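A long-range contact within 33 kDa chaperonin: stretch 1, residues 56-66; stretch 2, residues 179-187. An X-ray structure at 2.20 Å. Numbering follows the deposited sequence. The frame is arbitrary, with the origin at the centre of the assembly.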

# COMPACT_ATOMS: atom_id res chain seq x y z
N LEU A 56 13.11 -1.15 -14.86
CA LEU A 56 12.95 -2.40 -15.62
C LEU A 56 13.92 -3.48 -15.12
O LEU A 56 13.53 -4.61 -14.95
CB LEU A 56 13.18 -2.20 -17.13
CG LEU A 56 12.17 -1.31 -17.83
CD1 LEU A 56 12.53 -0.97 -19.31
CD2 LEU A 56 10.81 -2.02 -17.76
N ILE A 57 15.17 -3.12 -14.88
CA ILE A 57 16.14 -4.09 -14.32
C ILE A 57 15.63 -4.61 -12.96
O ILE A 57 15.55 -5.81 -12.74
CB ILE A 57 17.54 -3.46 -14.21
CG1 ILE A 57 18.08 -3.17 -15.63
CG2 ILE A 57 18.52 -4.36 -13.44
CD1 ILE A 57 19.17 -2.08 -15.67
N GLY A 58 15.27 -3.68 -12.08
CA GLY A 58 14.64 -3.98 -10.78
C GLY A 58 13.54 -5.00 -10.90
O GLY A 58 13.61 -6.05 -10.29
N ALA A 59 12.52 -4.69 -11.69
CA ALA A 59 11.43 -5.62 -11.98
C ALA A 59 11.92 -7.03 -12.50
O ALA A 59 11.42 -8.08 -12.06
CB ALA A 59 10.43 -4.97 -12.93
N ALA A 60 12.87 -7.03 -13.43
CA ALA A 60 13.44 -8.26 -13.97
C ALA A 60 14.11 -9.10 -12.92
O ALA A 60 14.00 -10.30 -12.95
CB ALA A 60 14.43 -7.96 -15.02
N LEU A 61 14.83 -8.45 -12.02
CA LEU A 61 15.60 -9.18 -11.01
C LEU A 61 14.75 -10.02 -10.07
O LEU A 61 15.25 -11.03 -9.51
CB LEU A 61 16.51 -8.22 -10.22
CG LEU A 61 17.75 -7.75 -10.99
CD1 LEU A 61 18.43 -6.64 -10.24
CD2 LEU A 61 18.78 -8.81 -11.26
N VAL A 62 13.48 -9.63 -9.87
CA VAL A 62 12.58 -10.35 -8.94
C VAL A 62 11.79 -11.42 -9.68
O VAL A 62 11.19 -12.25 -9.04
CB VAL A 62 11.61 -9.43 -8.14
CG1 VAL A 62 12.39 -8.35 -7.33
CG2 VAL A 62 10.68 -8.72 -9.06
N THR A 63 11.83 -11.45 -11.03
CA THR A 63 11.02 -12.48 -11.78
C THR A 63 11.13 -13.93 -11.33
O THR A 63 10.12 -14.62 -11.36
CB THR A 63 11.24 -12.47 -13.30
OG1 THR A 63 12.63 -12.46 -13.61
CG2 THR A 63 10.66 -11.17 -13.93
N PRO A 64 12.32 -14.42 -10.96
CA PRO A 64 12.46 -15.87 -10.59
C PRO A 64 11.66 -16.23 -9.37
O PRO A 64 11.47 -17.39 -9.10
CB PRO A 64 13.94 -16.01 -10.25
CG PRO A 64 14.57 -14.84 -10.90
CD PRO A 64 13.61 -13.73 -10.89
N TRP A 65 11.20 -15.21 -8.65
CA TRP A 65 10.63 -15.39 -7.31
C TRP A 65 9.17 -15.03 -7.27
O TRP A 65 8.55 -15.13 -6.23
CB TRP A 65 11.43 -14.61 -6.28
CG TRP A 65 12.89 -14.91 -6.36
CD1 TRP A 65 13.47 -16.18 -6.47
CD2 TRP A 65 13.97 -13.98 -6.39
NE1 TRP A 65 14.84 -16.05 -6.58
CE2 TRP A 65 15.17 -14.72 -6.53
CE3 TRP A 65 14.05 -12.60 -6.33
CZ2 TRP A 65 16.42 -14.11 -6.60
CZ3 TRP A 65 15.32 -11.98 -6.37
CH2 TRP A 65 16.47 -12.74 -6.50
N LEU A 66 8.59 -14.69 -8.41
CA LEU A 66 7.14 -14.42 -8.46
C LEU A 66 6.27 -15.70 -8.34
O LEU A 66 6.74 -16.80 -8.64
CB LEU A 66 6.80 -13.63 -9.72
CG LEU A 66 7.66 -12.41 -9.93
CD1 LEU A 66 7.29 -11.66 -11.24
CD2 LEU A 66 7.55 -11.49 -8.70
N ILE A 179 24.95 -1.02 -21.80
CA ILE A 179 24.84 -1.93 -20.66
C ILE A 179 23.55 -1.55 -19.96
O ILE A 179 23.29 -0.39 -19.78
CB ILE A 179 26.03 -1.69 -19.71
CG1 ILE A 179 27.33 -2.11 -20.39
CG2 ILE A 179 25.76 -2.33 -18.35
CD1 ILE A 179 28.54 -2.07 -19.49
N ALA A 180 22.77 -2.55 -19.58
CA ALA A 180 21.59 -2.43 -18.77
C ALA A 180 21.49 -3.75 -17.98
O ALA A 180 20.95 -4.76 -18.46
CB ALA A 180 20.39 -2.24 -19.64
N GLY A 181 22.06 -3.75 -16.78
CA GLY A 181 22.15 -4.94 -15.98
C GLY A 181 22.20 -4.68 -14.51
O GLY A 181 22.23 -3.55 -14.04
N GLY A 182 22.16 -5.77 -13.75
CA GLY A 182 22.35 -5.63 -12.32
C GLY A 182 22.19 -6.92 -11.57
O GLY A 182 22.02 -7.99 -12.16
N PHE A 183 22.28 -6.82 -10.26
CA PHE A 183 22.03 -8.02 -9.45
C PHE A 183 21.25 -7.69 -8.21
O PHE A 183 21.17 -6.51 -7.82
CB PHE A 183 23.33 -8.73 -9.08
CG PHE A 183 24.29 -7.87 -8.31
CD1 PHE A 183 24.13 -7.66 -6.94
CD2 PHE A 183 25.41 -7.31 -8.96
CE1 PHE A 183 25.04 -6.87 -6.24
CE2 PHE A 183 26.28 -6.50 -8.30
CZ PHE A 183 26.12 -6.29 -6.92
N ALA A 184 20.69 -8.74 -7.62
CA ALA A 184 19.97 -8.72 -6.35
C ALA A 184 20.45 -9.87 -5.48
O ALA A 184 20.53 -11.02 -5.94
CB ALA A 184 18.42 -8.79 -6.56
N VAL A 185 20.79 -9.56 -4.23
CA VAL A 185 21.09 -10.59 -3.20
C VAL A 185 20.16 -10.33 -2.00
O VAL A 185 20.07 -9.19 -1.53
CB VAL A 185 22.61 -10.61 -2.79
CG1 VAL A 185 22.93 -11.74 -1.83
CG2 VAL A 185 23.51 -10.78 -4.01
N GLN A 186 19.47 -11.40 -1.56
CA GLN A 186 18.40 -11.34 -0.56
C GLN A 186 18.48 -12.46 0.44
O GLN A 186 18.69 -13.64 0.10
CB GLN A 186 17.03 -11.38 -1.25
CG GLN A 186 16.85 -10.23 -2.26
CD GLN A 186 15.40 -9.99 -2.79
OE1 GLN A 186 14.88 -10.78 -3.57
NE2 GLN A 186 14.80 -8.84 -2.42
N ILE A 187 18.32 -12.08 1.70
CA ILE A 187 18.36 -13.03 2.79
C ILE A 187 16.95 -13.48 3.09
O ILE A 187 16.16 -12.74 3.66
CB ILE A 187 19.05 -12.46 4.02
CG1 ILE A 187 20.53 -12.20 3.68
CG2 ILE A 187 18.96 -13.44 5.13
CD1 ILE A 187 21.36 -11.41 4.75

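A helix that begins earlier in the chain and runs through the first part of residues 56-66 packs on strand 179-187, the N-to-C directions 45° apart and the axes 8.4 Å apart at closest approach. No hydrogen bond crosses the contact; it is built from side chains set against a strand that is largely backbone where they land. Ile 57, Leu 61 and Trp 65, spaced four residues apart, all point CA-to-CB toward the strand and meet successive parts of it. Ile 57 is m at chi1 and t at chi2 (157°), an extended form that carries CD1 to 3.5 Å from Gly 181 N and 4.2 Å from Ala 180 CB. Ile 57 CG2 lies 3.9 Å from Gly 182 N. Gly 182 has no side chain, and the space matters: an ideal CB there would point toward the helix and sit 3.3 Å from Ile 57 CG2, a tight approach. Leu 61 takes the common mt rotamer (chi1 -75°, chi2 170°), and its two methyls reach different points of the strand backbone, CD2 at 3.5 Å from Gly 182 O and CD1 at 3.6 Å from Phe 183 C. Closer to the helix backbone, Leu 61 CB lies 4.2 Å from Ala 184 CB; the CA-to-CB bond of Ala 184 points toward the helix, whereas that of Phe 183 points away. Beyond the helix, Trp 65 belongs to a 3-10 segment, where Trp 65 N donates a hydrogen bond to Val 62 O (3.0 Å). With chi1 -52° (m) and chi2 -46°, its indole presents an edge to Ala 184, Trp 65 CH2 to Ala 184 CB 4.4 Å. Gln 186, m then t with chi3 -71°, brings OE1 to 3.1 Å from Trp 65 CZ3. That is a close contact with a ring carbon; both polar ends of the amide are hydrogen-bonded elsewhere in the structure.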